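Local atomic coordinates of thymidylate synthase ThyX (Streptomyces cacaoi subsp. asoensis, PDB entry 4P5A), a protein that probably catalyses the reductive methylation of dUMP to dTMP, with methylenetetrahydrofolate as methyl donor and NADPH and reduced FAD as reductants. Residues 21-26 and 223-227; 6-12 and 104-110; 73-79 and 170-176; 53-58 and 230-234. The contacts are given in a common frame with arbitrary orientation. Residue numbers count along the deposited sequence, not the author numbering.

Contact 1: 21-26 and 223-227; sequences ASDLAV and LMPVT
Two helix starts meet here: helix 23-30 begins after the N-cap Ser-22, helix 225-233 after Met-224, and one carboxylate of the former serves the open backbone NH groups in the first turn of the latter. Build Ala-21 and Ser-22 extended (phi/psi -150/133 and -157/163). Ala-21 points its methyl toward the other segment, where CB lies 3.8 Å from Met-224 SD. The CA atoms come closest at Ser-22 and Met-224, 4.9 Å apart. Ser-22 itself faces away; its p rotamer brings OG to 3.1 Å from Ala-25 N, the capping bond of its own helix. Asp-23, chi1 m, is buried and reaches across. Its OD1 accepts from Val-226 N at 2.8 Å, and its OD2 from Thr-227 N at 2.9 Å. A water accepts from Asp-23 N (2.9 Å) and donates to Leu-223 O (2.7 Å), joining the two backbones just where the 207-223 helix ends. Val-26, one turn on, sets CG2 3.6 Å from Met-224 CE; the methionine side chain (m, t, p) thus reaches along 21-26 from Ala-21 to Val-26. Ile-53 of helix 48-58 packs against both Asp-23 and Thr-227. Thr-227, in the m rotamer, also donates from its hydroxyl, OG1 lying 2.8 Å from Asp-23 OD2.

Contact 2: 6-12 and 104-110; sequences IELRSDI and AAFYVPD
Four backbone hydrogen bonds in a parallel ladder tie these strands together: Glu-7 N to Ala-104 O (2.7 Å), Phe-106 N to Glu-7 O (2.9 Å), Arg-9 N to Phe-106 O (2.9 Å) and Val-108 N to Arg-9 O (2.9 Å). Just past the ladder, Ser-10 in the m rotamer donates OG to Val-108 O at 2.5 Å. The result is a short two-stranded parallel sheet joining the N-terminal strand 7-9 to strand 105-107. Its register pairs Glu-7 with Ala-105, Leu-8 with Phe-106 and Arg-9 with Tyr-107, CA atoms 4.7 to 5.1 Å apart; the strand axes approach to 4.7 Å at 35°. On the face of Glu-7 and Arg-9 a salt-bridge network runs along one segment: Arg-9 NE sits 3.1 Å from Asp-11 OD1 and Arg-9 NH1 2.6 Å from Glu-7 OE2. The face of Leu-8 and Phe-106 is apolar, with Leu-8 CD2 3.9 Å from Val-108 CG1 and Ile-6 CG2 3.6 Å from Phe-106 CE1. Ile-12 CD1 lies 4.1 Å from Tyr-107 CE2; the tyrosine hydroxyl bonds to Glu-208. Helix 131-157 packs on Leu-8 and Val-108 through Tyr-145, and the backbone of 105-107 bonds onward to Ser-172, in the turn before strand 174-181, and to Tyr-174, its first residue.

Contact 3: 73-79 and 170-176; sequences LVRAPIF and PVSTYSV
Pro-170 opens a type I turn that runs to Thr-173, closed by Thr-173 N to Pro-170 O (3.1 Å) and reinforced by Thr-173 OG1, which donates to Pro-170 O at 2.7 Å. Val-171 presents its carbonyl to the start of helix 78-84: Phe-79 N donates to Val-171 O at 2.9 Å, and Phe-79 CB lies 4.2 Å from Val-171 CG2. Ser-172 turns away, but its O comes 3.4 Å from Pro-77 CB. Thr-173 O accepts from Ile-78 N at 2.9 Å. So the turn receives the first helical NH groups exactly where strand 69-77 gives way to helix, with Pro-77 as N-cap. From Tyr-174 on, the chain joins that strand as antiparallel neighbour in the four-stranded sheet of this ThyX subunit, axes 4.4 Å apart at 157°. Tyr-174 forms a non-hydrogen-bonded pair with Pro-77 (CA to CA 4.0 Å); its ring, chi1 -89°, has CD1 3.7 Å from Arg-75 CG, and its hydroxyl bonds to Asp-11 O. Ser-175 pairs with Ala-76 through two bonds, Ser-175 N to Ala-76 O at 2.8 Å and Ala-76 N to Ser-175 O at 3.1 Å, while its OG reaches Glu-94, a residue of the bound nucleotide and FAD pockets. Val-176, chi1 p, is the non-hydrogen-bonded partner of Arg-75 (CA to CA 4.4 Å); Val-176 CG2 meets Leu-73 CD1 at 3.5 Å and sits over one face of the Arg-75 guanidinium, 3.9 Å from NH1.

Contact 4: 53-58 and 230-234; sequences IRYLMR and AFTAF
Both segments are helical, 53-58 throughout and 230-233 up to Phe-234, which leaves helical geometry at phi/psi -95/17. They meet by packing alone, with Arg-54 CA 5.7 Å from Ala-230 CA and Arg-58 CA 6.6 Å from Phe-234 CA. Among the apolar contacts, Ala-230 points toward helix 48-58 and its small CB lets Ile-53 CG2 approach to 3.7 Å. Met-57 (t, p, p) lies between the helices, its CE 4.0 Å from Ala-230 CB and 4.2 Å from Phe-231 CB, its CG 3.7 Å from Phe-234 CD2. The Phe-234 ring, chi1 m, is bordered by two arginines. Arg-58 CB makes a CH-pi contact over its face, 3.9 Å from the centroid, and Phe-234 CZ lies over one face of the Arg-54 guanidinium, 3.8 Å from NH1. Phe-231 faces the other way, onto Met-187 and Leu-190. This is helix-helix packing in which helix 225-233 packs on helix 48-58 and, through Phe-231, on helix 183-193, which carries FAD-pocket residues such as His-188.

How the contacts relate
Two pairs sit on opposite sides of the chain's centre. Contacts 1 and 4 share helix 225-233, their centres 12 Å apart: Ile-53 CD1 lies 3.9 Å from Asp-23 CB and 3.8 Å from Thr-227 OG1, so three helices converge. Contacts 2 and 3, 9 Å apart between centres, join where Tyr-107 N comes 2.9 Å from Ser-172 O and Asp-11 O 2.5 Å from Tyr-174 OH, both probable hydrogen bonds; each also touches the second subunit. Contact 3 is nearest the nucleotide, with the Phe-79 side chain about 5 Å from bound 5-bromo-UMP, and its Ser-175 side chain is about 8 Å from a bound FAD. In contacts 1 and 4, Val-26 and Phe-231 side chains are each about 11 Å from a bound FAD.

Contact 1: 21-26 and 223-227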
# COMPACT_ATOMS: atom_id res chain seq x y z
N ALA B 21 8.39 -4.99 19.07
CA ALA B 21 7.11 -5.70 18.91
C ALA B 21 6.81 -6.50 20.12
O ALA B 21 7.72 -7.22 20.67
CB ALA B 21 7.18 -6.65 17.75
N SER B 22 5.57 -6.35 20.58
CA SER B 22 5.16 -7.13 21.78
C SER B 22 3.64 -7.24 21.75
O SER B 22 2.96 -6.46 21.07
CB SER B 22 5.58 -6.35 23.04
OG SER B 22 4.83 -5.12 23.14
N ASP B 23 3.09 -8.19 22.54
CA ASP B 23 1.68 -8.23 22.61
C ASP B 23 1.06 -7.03 23.24
O ASP B 23 -0.01 -6.59 22.87
CB ASP B 23 1.28 -9.49 23.45
CG ASP B 23 1.69 -10.87 22.75
OD1 ASP B 23 2.29 -11.75 23.43
OD2 ASP B 23 1.44 -11.06 21.51
N LEU B 24 1.76 -6.46 24.22
CA LEU B 24 1.26 -5.24 24.84
C LEU B 24 1.08 -4.10 23.83
O LEU B 24 0.14 -3.32 23.97
CB LEU B 24 2.25 -4.82 25.91
CG LEU B 24 1.92 -3.41 26.41
CD1 LEU B 24 0.70 -3.36 27.40
CD2 LEU B 24 3.20 -2.69 26.94
N ALA B 25 1.92 -4.05 22.82
CA ALA B 25 1.78 -2.96 21.81
C ALA B 25 0.44 -3.07 21.07
O ALA B 25 -0.14 -2.06 20.62
CB ALA B 25 3.02 -3.04 20.78
N VAL B 26 -0.05 -4.30 20.90
CA VAL B 26 -1.36 -4.48 20.24
C VAL B 26 -2.49 -4.02 21.10
O VAL B 26 -3.41 -3.40 20.62
CB VAL B 26 -1.58 -5.97 19.97
CG1 VAL B 26 -2.97 -6.25 19.17
CG2 VAL B 26 -0.44 -6.50 19.19
N LEU B 223 8.75 -12.91 20.41
CA LEU B 223 8.43 -11.53 20.73
C LEU B 223 6.96 -11.33 21.06
O LEU B 223 6.62 -10.44 21.85
CB LEU B 223 8.69 -10.66 19.45
CG LEU B 223 10.11 -10.79 18.96
CD1 LEU B 223 10.21 -9.90 17.61
CD2 LEU B 223 10.98 -10.09 19.94
N MET B 224 6.06 -12.13 20.41
CA MET B 224 4.64 -11.90 20.58
C MET B 224 3.95 -13.22 20.76
O MET B 224 3.17 -13.66 19.92
CB MET B 224 4.10 -11.22 19.29
CG MET B 224 4.77 -9.74 19.13
SD MET B 224 4.04 -8.84 17.68
CE MET B 224 2.33 -8.48 18.11
N PRO B 225 4.21 -13.86 21.87
CA PRO B 225 3.68 -15.23 22.05
C PRO B 225 2.18 -15.33 22.12
O PRO B 225 1.65 -16.35 21.57
CB PRO B 225 4.33 -15.70 23.38
CG PRO B 225 4.63 -14.40 24.16
CD PRO B 225 4.98 -13.37 23.04
N VAL B 226 1.47 -14.35 22.68
CA VAL B 226 0.01 -14.53 22.77
C VAL B 226 -0.58 -14.37 21.35
O VAL B 226 -1.54 -15.07 20.99
CB VAL B 226 -0.55 -13.42 23.71
CG1 VAL B 226 -2.12 -13.42 23.75
CG2 VAL B 226 0.07 -13.58 25.15
N THR B 227 -0.09 -13.36 20.63
CA THR B 227 -0.52 -13.19 19.22
C THR B 227 -0.25 -14.46 18.40
O THR B 227 -1.11 -14.89 17.55
CB THR B 227 0.17 -11.92 18.59
OG1 THR B 227 -0.25 -10.81 19.34
CG2 THR B 227 -0.44 -11.71 17.11
O HOH W 1 5.08 -9.73 24.01

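Contact 2: 6-12 and 104-110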
# COMPACT_ATOMS: atom_id res chain seq x y z
N ILE B 6 33.51 -22.10 -6.97
CA ILE B 6 32.20 -21.81 -6.50
C ILE B 6 31.99 -22.51 -5.15
O ILE B 6 32.61 -23.57 -4.85
CB ILE B 6 31.12 -22.31 -7.47
CG1 ILE B 6 31.16 -23.84 -7.70
CG2 ILE B 6 31.21 -21.60 -8.92
CD1 ILE B 6 29.82 -24.33 -8.29
N GLU B 7 30.99 -22.03 -4.39
CA GLU B 7 30.57 -22.67 -3.18
C GLU B 7 29.09 -23.13 -3.31
O GLU B 7 28.19 -22.30 -3.67
CB GLU B 7 30.75 -21.72 -2.00
CG GLU B 7 30.21 -22.32 -0.74
CD GLU B 7 30.16 -21.34 0.44
OE1 GLU B 7 30.23 -20.09 0.27
OE2 GLU B 7 30.03 -21.86 1.57
N LEU B 8 28.80 -24.43 -3.12
CA LEU B 8 27.42 -24.86 -3.03
C LEU B 8 26.94 -24.91 -1.59
O LEU B 8 27.60 -25.47 -0.73
CB LEU B 8 27.19 -26.24 -3.61
CG LEU B 8 27.80 -26.42 -5.00
CD1 LEU B 8 27.75 -27.93 -5.32
CD2 LEU B 8 26.97 -25.66 -5.97
N ARG B 9 25.75 -24.37 -1.35
CA ARG B 9 25.18 -24.36 0.01
C ARG B 9 23.72 -24.75 -0.08
O ARG B 9 23.12 -24.61 -1.15
CB ARG B 9 25.29 -22.97 0.65
CG ARG B 9 26.66 -22.33 0.65
CD ARG B 9 26.70 -21.00 1.42
NE ARG B 9 26.41 -21.16 2.86
CZ ARG B 9 27.32 -21.12 3.84
NH1 ARG B 9 28.60 -20.90 3.58
NH2 ARG B 9 26.93 -21.28 5.10
N SER B 10 23.14 -25.23 1.03
CA SER B 10 21.74 -25.55 1.05
C SER B 10 21.00 -24.79 2.12
O SER B 10 19.86 -25.14 2.40
CB SER B 10 21.54 -27.03 1.33
OG SER B 10 22.00 -27.83 0.23
N ASP B 11 21.67 -23.87 2.80
CA ASP B 11 21.02 -23.30 3.99
C ASP B 11 20.34 -21.97 3.55
O ASP B 11 20.75 -21.33 2.58
CB ASP B 11 21.99 -23.00 5.12
CG ASP B 11 23.18 -22.12 4.69
OD1 ASP B 11 23.49 -22.02 3.48
OD2 ASP B 11 23.81 -21.51 5.58
N ILE B 12 19.31 -21.64 4.29
CA ILE B 12 18.61 -20.38 4.04
C ILE B 12 18.56 -19.78 5.41
O ILE B 12 18.11 -20.46 6.34
CB ILE B 12 17.19 -20.72 3.70
CG1 ILE B 12 17.07 -21.57 2.45
CG2 ILE B 12 16.48 -19.41 3.40
CD1 ILE B 12 17.31 -20.88 1.27
N ALA B 104 30.59 -16.22 -4.93
CA ALA B 104 30.37 -17.45 -5.66
C ALA B 104 29.62 -18.45 -4.81
O ALA B 104 30.03 -19.57 -4.67
CB ALA B 104 31.72 -18.05 -6.15
N ALA B 105 28.46 -18.06 -4.25
CA ALA B 105 27.70 -19.00 -3.42
C ALA B 105 26.41 -19.24 -4.10
O ALA B 105 25.71 -18.25 -4.52
CB ALA B 105 27.48 -18.47 -2.04
N PHE B 106 26.04 -20.51 -4.22
CA PHE B 106 24.89 -20.93 -5.08
C PHE B 106 24.12 -21.96 -4.31
O PHE B 106 24.71 -22.82 -3.60
CB PHE B 106 25.33 -21.53 -6.47
CG PHE B 106 26.13 -20.62 -7.25
CD1 PHE B 106 27.50 -20.66 -7.18
CD2 PHE B 106 25.50 -19.58 -7.97
CE1 PHE B 106 28.29 -19.75 -7.83
CE2 PHE B 106 26.30 -18.60 -8.68
CZ PHE B 106 27.69 -18.72 -8.62
N TYR B 107 22.78 -21.91 -4.40
CA TYR B 107 21.96 -22.84 -3.66
C TYR B 107 21.73 -24.19 -4.41
O TYR B 107 21.41 -24.22 -5.61
CB TYR B 107 20.54 -22.19 -3.39
CG TYR B 107 19.54 -23.12 -2.73
CD1 TYR B 107 18.57 -23.81 -3.51
CD2 TYR B 107 19.56 -23.36 -1.34
CE1 TYR B 107 17.68 -24.69 -2.93
CE2 TYR B 107 18.65 -24.24 -0.73
CZ TYR B 107 17.74 -24.90 -1.52
OH TYR B 107 16.81 -25.77 -0.96
N VAL B 108 21.80 -25.28 -3.64
CA VAL B 108 21.33 -26.58 -4.16
C VAL B 108 20.54 -27.19 -3.02
O VAL B 108 20.90 -27.03 -1.87
CB VAL B 108 22.59 -27.54 -4.58
CG1 VAL B 108 23.35 -26.98 -5.76
CG2 VAL B 108 23.48 -27.76 -3.40
N PRO B 109 19.49 -27.93 -3.34
CA PRO B 109 18.67 -28.51 -2.26
C PRO B 109 19.45 -29.54 -1.46
O PRO B 109 20.30 -30.22 -2.03
CB PRO B 109 17.49 -29.12 -2.99
CG PRO B 109 17.83 -29.10 -4.53
CD PRO B 109 19.04 -28.22 -4.71
N ASP B 110 19.15 -29.70 -0.17
CA ASP B 110 19.82 -30.79 0.57
C ASP B 110 19.13 -32.16 0.37
O ASP B 110 18.13 -32.33 -0.37
CB ASP B 110 19.97 -30.47 2.03
CG ASP B 110 18.67 -30.44 2.75
OD1 ASP B 110 17.62 -31.03 2.30
OD2 ASP B 110 18.69 -29.83 3.81

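Contact 3: 73-79 and 170-176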
# COMPACT_ATOMS: atom_id res chain seq x y z
N LEU B 73 17.33 -10.05 8.72
CA LEU B 73 18.38 -10.22 7.72
C LEU B 73 18.19 -11.60 7.13
O LEU B 73 18.22 -12.64 7.86
CB LEU B 73 19.80 -10.20 8.40
CG LEU B 73 21.07 -10.42 7.49
CD1 LEU B 73 21.17 -9.37 6.39
CD2 LEU B 73 22.32 -10.21 8.45
N VAL B 74 18.02 -11.65 5.81
CA VAL B 74 17.69 -12.90 5.15
C VAL B 74 18.77 -13.18 4.10
O VAL B 74 19.13 -12.33 3.32
CB VAL B 74 16.32 -12.75 4.38
CG1 VAL B 74 15.97 -14.09 3.63
CG2 VAL B 74 15.18 -12.41 5.41
N ARG B 75 19.32 -14.40 4.09
CA ARG B 75 20.17 -14.84 3.02
C ARG B 75 19.56 -16.04 2.27
O ARG B 75 19.25 -17.08 2.89
CB ARG B 75 21.54 -15.25 3.59
CG ARG B 75 22.60 -15.60 2.49
CD ARG B 75 24.07 -15.85 3.12
NE ARG B 75 24.21 -15.12 4.39
CZ ARG B 75 24.72 -13.89 4.52
NH1 ARG B 75 25.19 -13.21 3.46
NH2 ARG B 75 24.75 -13.33 5.71
N ALA B 76 19.34 -15.90 0.96
CA ALA B 76 18.56 -16.92 0.23
C ALA B 76 18.91 -16.72 -1.22
O ALA B 76 19.32 -15.61 -1.63
CB ALA B 76 16.99 -16.70 0.48
N PRO B 77 18.64 -17.77 -2.07
CA PRO B 77 18.85 -17.67 -3.50
C PRO B 77 17.84 -16.70 -4.12
O PRO B 77 16.73 -16.50 -3.58
CB PRO B 77 18.64 -19.11 -4.00
CG PRO B 77 17.71 -19.75 -2.97
CD PRO B 77 18.14 -19.10 -1.63
N ILE B 78 18.25 -16.06 -5.18
CA ILE B 78 17.35 -15.10 -5.86
C ILE B 78 15.93 -15.66 -6.14
O ILE B 78 14.95 -14.94 -5.92
CB ILE B 78 18.02 -14.68 -7.19
CG1 ILE B 78 19.16 -13.74 -6.84
CG2 ILE B 78 16.99 -13.95 -8.14
CD1 ILE B 78 20.00 -13.36 -8.03
N PHE B 79 15.79 -16.92 -6.57
CA PHE B 79 14.43 -17.33 -6.81
C PHE B 79 13.52 -17.27 -5.59
O PHE B 79 12.31 -17.15 -5.75
CB PHE B 79 14.30 -18.69 -7.50
CG PHE B 79 14.67 -19.85 -6.62
CD1 PHE B 79 16.02 -20.24 -6.45
CD2 PHE B 79 13.66 -20.52 -5.91
CE1 PHE B 79 16.33 -21.34 -5.56
CE2 PHE B 79 13.97 -21.55 -5.02
CZ PHE B 79 15.30 -21.92 -4.81
N PRO B 170 22.90 -17.67 -12.27
CA PRO B 170 21.66 -18.38 -12.19
C PRO B 170 20.79 -17.81 -11.08
O PRO B 170 21.27 -17.08 -10.15
CB PRO B 170 22.10 -19.79 -11.78
CG PRO B 170 23.36 -19.61 -11.02
CD PRO B 170 24.02 -18.46 -11.75
N VAL B 171 19.52 -18.17 -11.11
CA VAL B 171 18.58 -17.70 -10.08
C VAL B 171 18.82 -18.36 -8.73
O VAL B 171 18.20 -17.97 -7.69
CB VAL B 171 17.12 -17.88 -10.52
CG1 VAL B 171 16.75 -17.01 -11.78
CG2 VAL B 171 16.83 -19.36 -10.75
N SER B 172 19.74 -19.33 -8.67
CA SER B 172 20.16 -19.93 -7.44
C SER B 172 21.24 -19.19 -6.69
O SER B 172 21.64 -19.58 -5.59
CB SER B 172 20.67 -21.36 -7.74
OG SER B 172 21.84 -21.18 -8.59
N THR B 173 21.77 -18.12 -7.30
CA THR B 173 22.81 -17.31 -6.70
C THR B 173 22.27 -16.72 -5.35
O THR B 173 21.16 -16.23 -5.34
CB THR B 173 23.12 -16.09 -7.63
OG1 THR B 173 23.59 -16.62 -8.89
CG2 THR B 173 24.28 -15.28 -7.03
N TYR B 174 23.05 -16.77 -4.29
CA TYR B 174 22.58 -16.22 -2.99
C TYR B 174 22.58 -14.69 -3.04
O TYR B 174 23.51 -14.07 -3.66
CB TYR B 174 23.51 -16.67 -1.87
CG TYR B 174 23.07 -17.98 -1.29
CD1 TYR B 174 22.14 -18.05 -0.27
CD2 TYR B 174 23.59 -19.20 -1.80
CE1 TYR B 174 21.75 -19.31 0.28
CE2 TYR B 174 23.25 -20.42 -1.25
CZ TYR B 174 22.35 -20.46 -0.19
OH TYR B 174 21.99 -21.63 0.41
N SER B 175 21.54 -14.11 -2.41
CA SER B 175 21.50 -12.71 -2.17
C SER B 175 21.20 -12.49 -0.67
O SER B 175 20.99 -13.45 0.07
CB SER B 175 20.41 -12.12 -3.12
OG SER B 175 20.58 -10.67 -3.16
N VAL B 176 21.30 -11.24 -0.22
CA VAL B 176 21.15 -10.93 1.16
C VAL B 176 20.36 -9.65 1.22
O VAL B 176 20.59 -8.77 0.37
CB VAL B 176 22.50 -10.80 1.89
CG1 VAL B 176 23.37 -9.71 1.36
CG2 VAL B 176 22.31 -10.65 3.35

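Contact 4: 53-58 and 230-234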
# COMPACT_ATOMS: atom_id res chain seq x y z
N ILE B 53 -6.75 -10.15 22.45
CA ILE B 53 -6.06 -10.53 21.21
C ILE B 53 -6.89 -11.58 20.51
O ILE B 53 -6.97 -11.54 19.30
CB ILE B 53 -4.64 -10.97 21.50
CG1 ILE B 53 -3.82 -9.63 21.74
CG2 ILE B 53 -3.98 -11.84 20.39
CD1 ILE B 53 -2.39 -9.80 22.25
N ARG B 54 -7.45 -12.52 21.25
CA ARG B 54 -8.32 -13.56 20.59
C ARG B 54 -9.54 -12.94 19.97
O ARG B 54 -9.87 -13.30 18.84
CB ARG B 54 -8.65 -14.68 21.56
CG ARG B 54 -7.40 -15.54 21.94
CD ARG B 54 -7.80 -16.57 23.06
NE ARG B 54 -9.00 -17.41 22.77
CZ ARG B 54 -9.01 -18.53 22.03
NH1 ARG B 54 -10.17 -19.26 21.91
NH2 ARG B 54 -7.88 -18.99 21.45
N TYR B 55 -10.13 -11.96 20.61
CA TYR B 55 -11.26 -11.23 20.09
C TYR B 55 -10.86 -10.50 18.81
O TYR B 55 -11.54 -10.60 17.76
CB TYR B 55 -11.80 -10.23 21.12
CG TYR B 55 -12.77 -9.24 20.49
CD1 TYR B 55 -14.10 -9.61 20.16
CD2 TYR B 55 -12.35 -7.96 20.19
CE1 TYR B 55 -14.98 -8.65 19.53
CE2 TYR B 55 -13.19 -7.01 19.57
CZ TYR B 55 -14.49 -7.35 19.23
OH TYR B 55 -15.27 -6.36 18.61
N LEU B 56 -9.72 -9.81 18.84
CA LEU B 56 -9.37 -9.12 17.58
C LEU B 56 -9.09 -10.10 16.48
O LEU B 56 -9.38 -9.78 15.31
CB LEU B 56 -8.05 -8.28 17.75
CG LEU B 56 -8.17 -7.21 18.85
CD1 LEU B 56 -6.80 -6.71 19.28
CD2 LEU B 56 -9.08 -6.03 18.45
N MET B 57 -8.49 -11.25 16.79
CA MET B 57 -8.05 -12.21 15.75
C MET B 57 -9.28 -12.75 15.14
O MET B 57 -9.34 -12.89 13.90
CB MET B 57 -7.21 -13.35 16.40
CG MET B 57 -6.40 -14.38 15.54
SD MET B 57 -5.22 -13.59 14.46
CE MET B 57 -3.96 -13.04 15.72
N ARG B 58 -10.30 -13.07 15.94
CA ARG B 58 -11.46 -13.73 15.32
C ARG B 58 -12.43 -12.78 14.63
O ARG B 58 -13.15 -13.20 13.71
CB ARG B 58 -12.10 -14.71 16.28
CG ARG B 58 -13.09 -14.09 17.15
CD ARG B 58 -13.70 -15.14 18.17
NE ARG B 58 -14.64 -14.39 19.00
CZ ARG B 58 -14.40 -13.92 20.23
NH1 ARG B 58 -15.36 -13.21 20.83
NH2 ARG B 58 -13.24 -14.19 20.88
N ALA B 230 -2.70 -17.12 19.26
CA ALA B 230 -4.05 -16.80 18.69
C ALA B 230 -4.08 -16.99 17.15
O ALA B 230 -5.06 -17.46 16.60
CB ALA B 230 -4.45 -15.30 19.03
N PHE B 231 -3.01 -16.57 16.46
CA PHE B 231 -2.98 -16.72 15.01
C PHE B 231 -3.18 -18.19 14.65
O PHE B 231 -3.92 -18.51 13.74
CB PHE B 231 -1.59 -16.33 14.57
CG PHE B 231 -1.34 -16.48 13.05
CD1 PHE B 231 -0.24 -17.29 12.63
CD2 PHE B 231 -2.17 -15.80 12.10
CE1 PHE B 231 0.08 -17.47 11.23
CE2 PHE B 231 -1.87 -16.01 10.73
CZ PHE B 231 -0.78 -16.80 10.30
N THR B 232 -2.47 -19.08 15.34
CA THR B 232 -2.62 -20.51 15.00
C THR B 232 -3.96 -21.06 15.44
O THR B 232 -4.60 -21.81 14.66
CB THR B 232 -1.43 -21.31 15.52
OG1 THR B 232 -0.32 -21.04 14.65
CG2 THR B 232 -1.64 -22.85 15.37
N ALA B 233 -4.46 -20.59 16.55
CA ALA B 233 -5.79 -21.07 17.08
C ALA B 233 -6.90 -20.75 16.13
O ALA B 233 -7.91 -21.54 16.05
CB ALA B 233 -6.09 -20.41 18.38
N PHE B 234 -6.80 -19.61 15.43
CA PHE B 234 -7.86 -19.25 14.51
C PHE B 234 -7.69 -19.62 13.04
O PHE B 234 -8.40 -19.06 12.17
CB PHE B 234 -8.24 -17.81 14.71
CG PHE B 234 -8.97 -17.61 16.07
CD1 PHE B 234 -10.31 -18.12 16.24
CD2 PHE B 234 -8.28 -17.11 17.17
CE1 PHE B 234 -10.99 -18.00 17.47
CE2 PHE B 234 -8.93 -16.91 18.39
CZ PHE B 234 -10.28 -17.39 18.58